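Local coordinates for xylose isomerase-like TIM barrel (Anabaena variabilis ATCC 29413, PDB 2QW5), which binds zinc and D-xylose in a TIM barrel and probably acts as a sugar isomerase or epimerase, at residues 186-191 with 292-297; 219-224 with 249-254; 254-259 with 278-283. All coordinates share one frame; numbering follows the deposited sequence.

Interaction 1 (186-191 with 292-297); sequences THWETP and SLRLTR. With XLS (D-xylose), chain C.
The backbones of 186-191 and 292-297 come closest at Glu189 and Leu293, whose CA atoms lie 7.4 Å apart, so side chains alone span the gap. Leu293 lays its CD2 methyl against the carboxylate end of Glu189, 3.6 Å from CD. The Glu189 chain is extended beyond CG (chi2 179°), which carries the carboxylate away from its own backbone to the sugar. There OE1 lies 2.9 Å from O1 of the D-xylose and is hydrogen-bonded to Tyr134 OH. A glutamate suits this place because it is long enough to bring a carboxylate to the sugar, while the branched leucine can lay a methyl against the carboxylate's carbon. Both residues belong to loops beyond the C-terminal ends of the strands in a TIM barrel, the end where this fold keeps its active site: 186-191 comes after strand 179-182, whereas the short helix 287-290 leads into 292-297. That helix finishes in a Schellman motif, with Arg294 at positive phi as its C-prime residue. Beyond this turn the extended arginine chain crosses Trp188 at about a right angle, its NH1 4.1 Å from CZ3 and the guanidinium plane turned 56° from the indole. The tighter grip on NH1 comes from the backbone oxygen of Trp188 of the second subunit, so the arginine also joins two chains. Within 186-191 an ST turn fixes the bend: Trp188 N donates to Thr186 OG1 over 3.2 Å. Thr186 O accepts from both Glu189 N and Thr190 N, which holds the backbone beneath the glutamate in a tight turn.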
loop_
_atom_site.group_PDB
_atom_site.type_symbol
_atom_site.label_atom_id
_atom_site.label_comp_id
_atom_site.label_asym_id
_atom_site.label_seq_id
_atom_site.Cartn_x
_atom_site.Cartn_y
_atom_site.Cartn_z
ATOM N N THR A 186 5.884 -13.057 -16.547
ATOM C CA THR A 186 6.876 -12.049 -16.222
ATOM C C THR A 186 6.933 -11.689 -14.752
ATOM O O THR A 186 5.911 -11.690 -14.064
ATOM C CB THR A 186 6.671 -10.726 -17.031
ATOM O OG1 THR A 186 7.694 -9.788 -16.660
ATOM C CG2 THR A 186 5.299 -10.079 -16.799
ATOM N N HIS A 187 8.151 -11.421 -14.281
ATOM C CA HIS A 187 8.422 -10.908 -12.924
ATOM C C HIS A 187 7.582 -9.657 -12.580
ATOM O O HIS A 187 7.309 -9.409 -11.419
ATOM C CB HIS A 187 9.897 -10.521 -12.785
ATOM C CG HIS A 187 10.295 -9.334 -13.623
ATOM N ND1 HIS A 187 10.362 -8.054 -13.116
ATOM C CD2 HIS A 187 10.564 -9.227 -14.945
ATOM C CE1 HIS A 187 10.695 -7.224 -14.083
ATOM N NE2 HIS A 187 10.821 -7.908 -15.203
ATOM N N TRP A 188 7.220 -8.856 -13.589
ATOM C CA TRP A 188 6.347 -7.712 -13.372
ATOM C C TRP A 188 4.999 -8.080 -12.785
ATOM O O TRP A 188 4.425 -7.257 -12.065
ATOM C CB TRP A 188 6.150 -6.894 -14.645
ATOM C CG TRP A 188 7.284 -5.979 -14.969
ATOM C CD1 TRP A 188 8.112 -6.076 -16.018
ATOM C CD2 TRP A 188 7.713 -4.822 -14.225
ATOM N NE1 TRP A 188 9.025 -5.060 -16.000
ATOM C CE2 TRP A 188 8.787 -4.255 -14.923
ATOM C CE3 TRP A 188 7.273 -4.194 -13.056
ATOM C CZ2 TRP A 188 9.462 -3.104 -14.472
ATOM C CZ3 TRP A 188 7.921 -3.019 -12.630
ATOM C CH2 TRP A 188 9.014 -2.509 -13.336
ATOM N N GLU A 189 4.487 -9.276 -13.115
ATOM C CA GLU A 189 3.183 -9.739 -12.655
ATOM C C GLU A 189 3.152 -10.765 -11.539
ATOM O O GLU A 189 2.158 -10.818 -10.867
ATOM C CB GLU A 189 2.393 -10.345 -13.811
ATOM C CG GLU A 189 2.115 -9.423 -14.967
ATOM C CD GLU A 189 1.356 -10.119 -16.071
ATOM O OE1 GLU A 189 0.408 -10.866 -15.789
ATOM O OE2 GLU A 189 1.678 -9.864 -17.228
ATOM N N THR A 190 4.208 -11.557 -11.311
ATOM C CA THR A 190 4.090 -12.643 -10.340
ATOM C C THR A 190 5.489 -13.066 -9.909
ATOM O O THR A 190 6.400 -12.828 -10.668
ATOM C CB THR A 190 3.271 -13.816 -10.999
ATOM O OG1 THR A 190 2.661 -14.623 -9.979
ATOM C CG2 THR A 190 4.094 -14.648 -11.970
ATOM N N PRO A 191 5.667 -13.645 -8.697
ATOM C CA PRO A 191 7.024 -14.022 -8.220
ATOM C C PRO A 191 7.724 -15.161 -8.937
ATOM O O PRO A 191 8.967 -15.204 -8.954
ATOM C CB PRO A 191 6.789 -14.352 -6.753
ATOM C CG PRO A 191 5.388 -14.800 -6.721
ATOM C CD PRO A 191 4.666 -13.899 -7.646
ATOM N N SER A 292 -3.375 -3.705 -12.164
ATOM C CA SER A 292 -2.451 -4.862 -12.080
ATOM C C SER A 292 -1.422 -4.903 -13.197
ATOM O O SER A 292 -0.288 -5.329 -12.960
ATOM C CB SER A 292 -3.210 -6.190 -11.997
ATOM O OG SER A 292 -3.939 -6.408 -13.166
ATOM N N LEU A 293 -1.813 -4.457 -14.398
ATOM C CA LEU A 293 -0.906 -4.336 -15.561
ATOM C C LEU A 293 -0.396 -2.905 -15.823
ATOM O O LEU A 293 0.340 -2.687 -16.797
ATOM C CB LEU A 293 -1.538 -4.938 -16.808
ATOM C CG LEU A 293 -1.962 -6.425 -16.737
ATOM C CD1 LEU A 293 -2.317 -6.905 -18.097
ATOM C CD2 LEU A 293 -0.871 -7.311 -16.165
ATOM N N ARG A 294 -0.786 -1.938 -14.983
ATOM C CA ARG A 294 -0.324 -0.527 -15.074
ATOM C C ARG A 294 -0.554 0.004 -16.466
ATOM O O ARG A 294 0.358 0.425 -17.159
ATOM C CB ARG A 294 1.144 -0.413 -14.608
ATOM C CG ARG A 294 1.251 -0.790 -13.127
ATOM C CD ARG A 294 2.668 -0.661 -12.641
ATOM N NE ARG A 294 2.703 -0.732 -11.193
ATOM C CZ ARG A 294 3.794 -0.720 -10.430
ATOM N NH1 ARG A 294 5.015 -0.728 -10.939
ATOM N NH2 ARG A 294 3.647 -0.739 -9.113
ATOM N N LEU A 295 -1.831 -0.034 -16.866
ATOM C CA LEU A 295 -2.210 0.285 -18.215
ATOM C C LEU A 295 -2.471 1.774 -18.379
ATOM O O LEU A 295 -3.486 2.278 -17.955
ATOM C CB LEU A 295 -3.427 -0.550 -18.663
ATOM C CG LEU A 295 -3.253 -2.079 -18.700
ATOM C CD1 LEU A 295 -4.582 -2.773 -19.067
ATOM C CD2 LEU A 295 -2.097 -2.455 -19.628
ATOM N N THR A 296 -1.508 2.448 -18.989
ATOM C CA THR A 296 -1.579 3.869 -19.268
ATOM C C THR A 296 -2.263 4.097 -20.640
ATOM O O THR A 296 -2.732 5.201 -20.918
ATOM C CB THR A 296 -0.193 4.509 -19.256
ATOM O OG1 THR A 296 0.540 3.998 -20.363
ATOM C CG2 THR A 296 0.599 4.208 -17.901
ATOM N N ARG A 297 -2.309 3.059 -21.488
ATOM C CA ARG A 297 -2.929 3.147 -22.806
ATOM C C ARG A 297 -4.450 3.247 -22.740
ATOM O O ARG A 297 -5.098 2.701 -21.836
ATOM C CB ARG A 297 -2.554 1.949 -23.695
ATOM C CG ARG A 297 -2.857 0.511 -23.129
ATOM C CD ARG A 297 -2.550 -0.563 -24.168
ATOM N NE ARG A 297 -2.248 -1.863 -23.558
ATOM C CZ ARG A 297 -3.128 -2.793 -23.189
ATOM N NH1 ARG A 297 -4.425 -2.609 -23.338
ATOM N NH2 ARG A 297 -2.679 -3.926 -22.638
HETATM C C1 XLS C . -1.845 -13.155 -17.093
HETATM C C2 XLS C . -2.407 -14.352 -16.335
HETATM C C3 XLS C . -3.515 -13.984 -15.287
HETATM C C4 XLS C . -4.642 -14.994 -15.185
HETATM O O1 XLS C . -0.484 -12.996 -17.510
HETATM O O2 XLS C . -2.798 -15.399 -17.223
HETATM O O3 XLS C . -4.183 -12.726 -15.402
HETATM O O4 XLS C . -4.080 -16.264 -15.022
#

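Interaction 2 (219-224 with 249-254). With XLS (D-xylose), chain C.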
loop_
_atom_site.group_PDB
_atom_site.type_symbol
_atom_site.label_atom_id
_atom_site.label_comp_id
_atom_site.label_asym_id
_atom_site.label_seq_id
_atom_site.Cartn_x
_atom_site.Cartn_y
_atom_site.Cartn_z
ATOM N N HIS A 219 5.455 -12.891 -22.302
ATOM C CA HIS A 219 6.286 -13.379 -21.165
ATOM C C HIS A 219 7.650 -13.856 -21.588
ATOM O O HIS A 219 8.639 -13.605 -20.846
ATOM C CB HIS A 219 5.580 -14.430 -20.317
ATOM C CG HIS A 219 4.262 -13.975 -19.793
ATOM N ND1 HIS A 219 4.097 -12.768 -19.150
ATOM C CD2 HIS A 219 3.049 -14.566 -19.810
ATOM C CE1 HIS A 219 2.820 -12.618 -18.835
ATOM N NE2 HIS A 219 2.174 -13.721 -19.171
ATOM N N GLU A 220 7.752 -14.477 -22.764
ATOM C CA GLU A 220 9.065 -14.955 -23.276
ATOM C C GLU A 220 10.012 -13.785 -23.563
ATOM O O GLU A 220 11.167 -13.779 -23.134
ATOM C CB GLU A 220 8.901 -15.824 -24.523
ATOM C CG GLU A 220 10.223 -16.406 -25.095
ATOM C CD GLU A 220 10.997 -17.200 -24.076
ATOM O OE1 GLU A 220 10.344 -17.886 -23.268
ATOM O OE2 GLU A 220 12.250 -17.145 -24.092
ATOM N N ILE A 221 9.485 -12.751 -24.208
ATOM C CA ILE A 221 10.272 -11.568 -24.534
ATOM C C ILE A 221 10.680 -10.795 -23.281
ATOM O O ILE A 221 11.846 -10.389 -23.190
ATOM C CB ILE A 221 9.513 -10.648 -25.485
ATOM C CG1 ILE A 221 9.447 -11.226 -26.906
ATOM C CG2 ILE A 221 10.280 -9.270 -25.624
ATOM C CD1 ILE A 221 9.600 -12.809 -27.151
ATOM N N LEU A 222 9.737 -10.576 -22.341
ATOM C CA LEU A 222 10.029 -9.791 -21.127
ATOM C C LEU A 222 11.069 -10.423 -20.228
ATOM O O LEU A 222 11.850 -9.688 -19.622
ATOM C CB LEU A 222 8.778 -9.437 -20.300
ATOM C CG LEU A 222 8.161 -8.057 -20.626
ATOM C CD1 LEU A 222 7.841 -7.932 -22.119
ATOM C CD2 LEU A 222 6.939 -7.702 -19.722
ATOM N N ASP A 223 11.051 -11.749 -20.094
ATOM C CA ASP A 223 11.970 -12.464 -19.164
ATOM C C ASP A 223 12.895 -13.536 -19.734
ATOM O O ASP A 223 13.820 -13.979 -19.017
ATOM C CB ASP A 223 11.160 -13.120 -18.017
ATOM C CG ASP A 223 10.495 -12.117 -17.108
ATOM O OD1 ASP A 223 9.935 -11.117 -17.610
ATOM O OD2 ASP A 223 10.535 -12.320 -15.870
ATOM N N GLY A 224 12.663 -13.961 -20.969
ATOM C CA GLY A 224 13.411 -15.076 -21.549
ATOM C C GLY A 224 14.845 -14.795 -21.926
ATOM O O GLY A 224 15.309 -13.664 -21.937
ATOM N N SER A 249 1.037 -12.499 -28.037
ATOM C CA SER A 249 0.663 -11.315 -27.269
ATOM C C SER A 249 1.823 -10.354 -27.320
ATOM O O SER A 249 2.974 -10.783 -27.097
ATOM C CB SER A 249 0.438 -11.699 -25.812
ATOM O OG SER A 249 -0.158 -10.642 -25.104
ATOM N N PRO A 250 1.558 -9.055 -27.572
ATOM C CA PRO A 250 2.655 -8.112 -27.682
ATOM C C PRO A 250 3.224 -7.790 -26.286
ATOM O O PRO A 250 2.579 -8.096 -25.286
ATOM C CB PRO A 250 1.973 -6.905 -28.340
ATOM C CG PRO A 250 0.640 -6.913 -27.820
ATOM C CD PRO A 250 0.267 -8.365 -27.691
ATOM N N PRO A 251 4.428 -7.207 -26.200
ATOM C CA PRO A 251 4.988 -6.872 -24.858
ATOM C C PRO A 251 4.116 -6.013 -23.943
ATOM O O PRO A 251 4.089 -6.250 -22.734
ATOM C CB PRO A 251 6.272 -6.118 -25.211
ATOM C CG PRO A 251 6.705 -6.782 -26.506
ATOM C CD PRO A 251 5.400 -6.903 -27.269
ATOM N N ASP A 252 3.377 -5.056 -24.524
ATOM C CA ASP A 252 2.495 -4.204 -23.727
ATOM C C ASP A 252 1.109 -4.815 -23.476
ATOM O O ASP A 252 0.299 -4.189 -22.828
ATOM C CB ASP A 252 2.404 -2.785 -24.313
ATOM C CG ASP A 252 1.319 -2.625 -25.383
ATOM O OD1 ASP A 252 0.901 -3.614 -25.999
ATOM O OD2 ASP A 252 0.904 -1.458 -25.595
ATOM N N ARG A 253 0.859 -5.998 -24.039
ATOM C CA ARG A 253 -0.370 -6.803 -23.931
ATOM C C ARG A 253 -1.564 -6.193 -24.660
ATOM O O ARG A 253 -2.635 -6.708 -24.498
ATOM C CB ARG A 253 -0.770 -7.157 -22.495
ATOM C CG ARG A 253 0.334 -7.485 -21.522
ATOM C CD ARG A 253 1.356 -8.470 -21.961
ATOM N NE ARG A 253 0.858 -9.788 -22.322
ATOM C CZ ARG A 253 0.568 -10.808 -21.503
ATOM N NH1 ARG A 253 0.586 -10.707 -20.157
ATOM N NH2 ARG A 253 0.155 -11.938 -22.053
ATOM N N GLY A 254 -1.344 -5.169 -25.488
ATOM C CA GLY A 254 -2.410 -4.474 -26.229
ATOM C C GLY A 254 -2.475 -4.854 -27.707
ATOM O O GLY A 254 -2.696 -6.019 -28.024
HETATM C C1 XLS C . -1.845 -13.155 -17.093
HETATM C C2 XLS C . -2.407 -14.352 -16.335
HETATM C C3 XLS C . -3.515 -13.984 -15.287
HETATM C C4 XLS C . -4.642 -14.994 -15.185
HETATM O O1 XLS C . -0.484 -12.996 -17.510
HETATM O O2 XLS C . -2.798 -15.399 -17.223
HETATM O O3 XLS C . -4.183 -12.726 -15.402
HETATM O O4 XLS C . -4.080 -16.264 -15.022
HETATM O O HOH W 1 -0.814 -13.960 -19.833
#
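Leu222 on helix 217-223 rests its CD1 methyl on Pro251 CB at 3.9 Å, and this apolar pair makes the dry side of the contact. Ile221 adds a more distant touch, CG2 to Pro251 CG at 4.4 Å; proline, rigid and without a backbone N-H, suits a turn that shows an apolar face to a helix. Leu222 of the second subunit also packs on this proline. The other side is polar and close-set, and holds a water and the ligand. Arg253, bent at chi2 and chi3, curls back so that NE donates to Ser249 OG (3.1 Å) close to the guanidinium plane. Its NH1 comes 3.2 Å from His219 CE1, with the two planes 72° apart. His219 NE2 donates to O1 of the D-xylose (3.2 Å, 135° at the hydrogen), which lies at the edge of the imidazole. One water accepts from Arg253 NH2 and donates to the same O1 over 2.5 Å. With an alanine here instead of Arg253, Ser249 OG and the water would probably lose the guanidinium N-H groups that reach them. Helix and turn thus build one wall of the sugar pocket beside the zinc site, at the C-terminal end of a TIM barrel.

Interaction 3 (254-259 with 278-283); sequences GALHTS and IAVEIF. With ZN (zinc ion), chain D; XLS (D-xylose), chain C.
The zinc site and the sugar pocket of the barrel both draw on 278-283, the last barrel strand and its continuation, while 254-259 packs on the outward-facing side chains. Gly254 and Ile282 bring their CA atoms to 5.4 Å; glycine suits the place through its backbone (phi -104°, psi -116°), a conformation unfavourable for other residues. Across this approach the Gly254 carbonyl oxygen sits against the branched isoleucine, 3.3 Å from CG1 and 3.4 Å from CG2. Further along, Leu256 carries its CG anti to the backbone N (chi1 -172°), which directs CD2 between the two methyls of Val280, 4.1 Å from CG1. Its CB also meets Ile282 CD1 at 4.4 Å, so three branched aliphatic residues fill the space between loop and strand.

Glu281, between Val280 and Ile282, points its CB away from the loop. Its extended chain delivers OE1 to the zinc at 2.1 Å, and Glu183, Asp216 and Gln247 complete the protein ligands. The water that also serves the sugar binds the metal at 2.0 Å. Phe283 sets its ring's CZ 3.5 Å from the sugar's C1, an apolar ring suited to a neighbouring sugar carbon, and this ring is stacked with that of Phe16.

Strand 278-280 lies between strands 243-248 and 11-14, closing the barrel, while Val280, Ile282 and Leu256 all reach helix 314-332, which covers them from outside.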
loop_
_atom_site.group_PDB
_atom_site.type_symbol
_atom_site.label_atom_id
_atom_site.label_comp_id
_atom_site.label_asym_id
_atom_site.label_seq_id
_atom_site.Cartn_x
_atom_site.Cartn_y
_atom_site.Cartn_z
ATOM N N GLY A 254 -1.344 -5.169 -25.488
ATOM C CA GLY A 254 -2.410 -4.474 -26.229
ATOM C C GLY A 254 -2.475 -4.854 -27.707
ATOM O O GLY A 254 -2.696 -6.019 -28.024
ATOM N N ALA A 255 -2.230 -3.877 -28.596
ATOM C CA ALA A 255 -2.352 -4.054 -30.047
ATOM C C ALA A 255 -1.290 -5.007 -30.571
ATOM O O ALA A 255 -0.116 -4.754 -30.418
ATOM C CB ALA A 255 -2.260 -2.732 -30.766
ATOM N N LEU A 256 -1.713 -6.084 -31.217
ATOM C CA LEU A 256 -0.751 -7.103 -31.691
ATOM C C LEU A 256 -0.046 -6.707 -33.004
ATOM O O LEU A 256 1.083 -7.119 -33.273
ATOM C CB LEU A 256 -1.475 -8.456 -31.765
ATOM C CG LEU A 256 -0.694 -9.741 -32.042
ATOM C CD1 LEU A 256 0.433 -9.947 -31.012
ATOM C CD2 LEU A 256 -1.681 -10.908 -32.074
ATOM N N HIS A 257 -0.674 -5.833 -33.789
ATOM C CA HIS A 257 -0.137 -5.455 -35.093
ATOM C C HIS A 257 0.884 -4.307 -35.102
ATOM O O HIS A 257 1.490 -4.052 -36.152
ATOM C CB HIS A 257 -1.276 -5.158 -36.084
ATOM C CG HIS A 257 -2.109 -3.980 -35.718
ATOM N ND1 HIS A 257 -2.845 -3.924 -34.555
ATOM C CD2 HIS A 257 -2.383 -2.839 -36.399
ATOM C CE1 HIS A 257 -3.516 -2.785 -34.521
ATOM N NE2 HIS A 257 -3.252 -2.107 -35.628
ATOM N N THR A 258 1.053 -3.604 -33.968
ATOM C CA THR A 258 2.048 -2.536 -33.847
ATOM C C THR A 258 2.870 -2.843 -32.600
ATOM O O THR A 258 2.571 -2.391 -31.484
ATOM C CB THR A 258 1.368 -1.198 -33.760
ATOM O OG1 THR A 258 0.478 -1.231 -32.645
ATOM C CG2 THR A 258 0.581 -0.937 -35.022
ATOM N N SER A 259 3.894 -3.651 -32.777
ATOM C CA SER A 259 4.679 -4.052 -31.592
ATOM C C SER A 259 5.974 -4.651 -31.960
ATOM O O SER A 259 6.201 -4.943 -33.114
ATOM C CB SER A 259 3.910 -5.092 -30.751
ATOM O OG SER A 259 3.970 -6.400 -31.282
ATOM N N ILE A 278 -3.210 -21.518 -31.884
ATOM C CA ILE A 278 -2.407 -20.333 -31.514
ATOM C C ILE A 278 -3.400 -19.301 -30.998
ATOM O O ILE A 278 -4.242 -18.876 -31.752
ATOM C CB ILE A 278 -1.643 -19.744 -32.735
ATOM C CG1 ILE A 278 -0.640 -20.747 -33.317
ATOM C CG2 ILE A 278 -0.913 -18.452 -32.345
ATOM C CD1 ILE A 278 0.502 -21.080 -32.393
ATOM N N ALA A 279 -3.316 -18.914 -29.706
ATOM C CA ALA A 279 -4.275 -17.955 -29.122
ATOM C C ALA A 279 -3.762 -16.512 -29.087
ATOM O O ALA A 279 -2.665 -16.270 -28.671
ATOM C CB ALA A 279 -4.671 -18.363 -27.756
ATOM N N VAL A 280 -4.578 -15.581 -29.581
ATOM C CA VAL A 280 -4.316 -14.152 -29.487
ATOM C C VAL A 280 -4.752 -13.761 -28.067
ATOM O O VAL A 280 -5.918 -13.909 -27.738
ATOM C CB VAL A 280 -5.169 -13.352 -30.524
ATOM C CG1 VAL A 280 -5.163 -11.838 -30.202
ATOM C CG2 VAL A 280 -4.676 -13.648 -31.930
ATOM N N GLU A 281 -3.813 -13.308 -27.230
ATOM C CA GLU A 281 -4.141 -12.897 -25.865
ATOM C C GLU A 281 -3.880 -11.399 -25.644
ATOM O O GLU A 281 -2.759 -10.982 -25.390
ATOM C CB GLU A 281 -3.403 -13.724 -24.844
ATOM C CG GLU A 281 -4.048 -13.550 -23.451
ATOM C CD GLU A 281 -3.346 -14.319 -22.397
ATOM O OE1 GLU A 281 -2.099 -14.176 -22.368
ATOM O OE2 GLU A 281 -4.021 -15.014 -21.604
ATOM N N ILE A 282 -4.944 -10.612 -25.760
ATOM C CA ILE A 282 -4.902 -9.181 -25.609
ATOM C C ILE A 282 -5.698 -8.835 -24.318
ATOM O O ILE A 282 -6.878 -9.222 -24.164
ATOM C CB ILE A 282 -5.516 -8.479 -26.872
ATOM C CG1 ILE A 282 -4.621 -8.759 -28.111
ATOM C CG2 ILE A 282 -5.671 -6.951 -26.642
ATOM C CD1 ILE A 282 -5.171 -8.172 -29.415
ATOM N N PHE A 283 -5.037 -8.094 -23.431
ATOM C CA PHE A 283 -5.582 -7.648 -22.158
ATOM C C PHE A 283 -6.127 -6.247 -22.394
ATOM O O PHE A 283 -5.383 -5.292 -22.494
ATOM C CB PHE A 283 -4.502 -7.636 -21.074
ATOM C CG PHE A 283 -4.132 -8.999 -20.607
ATOM C CD1 PHE A 283 -3.345 -9.815 -21.395
ATOM C CD2 PHE A 283 -4.590 -9.485 -19.396
ATOM C CE1 PHE A 283 -2.983 -11.106 -20.969
ATOM C CE2 PHE A 283 -4.200 -10.787 -18.959
ATOM C CZ PHE A 283 -3.414 -11.571 -19.774
HETATM ZN ZN ZN D . -0.779 -15.396 -21.266
HETATM C C1 XLS C . -1.845 -13.155 -17.093
HETATM C C2 XLS C . -2.407 -14.352 -16.335
HETATM C C3 XLS C . -3.515 -13.984 -15.287
HETATM C C4 XLS C . -4.642 -14.994 -15.185
HETATM O O1 XLS C . -0.484 -12.996 -17.510
HETATM O O2 XLS C . -2.798 -15.399 -17.223
HETATM O O3 XLS C . -4.183 -12.726 -15.402
HETATM O O4 XLS C . -4.080 -16.264 -15.022
HETATM O O HOH W 1 -0.814 -13.960 -19.833
#

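How the interactions relate
All three contacts are buried, lie within one barrel and touch the second subunit, yet their chemistry changes with position. Interaction 1 joins two loops above the sugar; interaction 2 sets a helix against a turn, part apolar and part polar; interaction 3 is mainly aliphatic on the barrel's outer layer but carries a metal ligand on the inner side. Interactions 2 and 3 share Gly254, and Ser249 OG probably bonds to Glu281 O at 2.6 Å. Arg297 of interaction 1 probably hydrogen-bonds to both others, at Asp252 O and Phe283 O, while Thr186 OG1 meets Asp223 OD1 at 2.8 Å. The D-xylose is touched by all three.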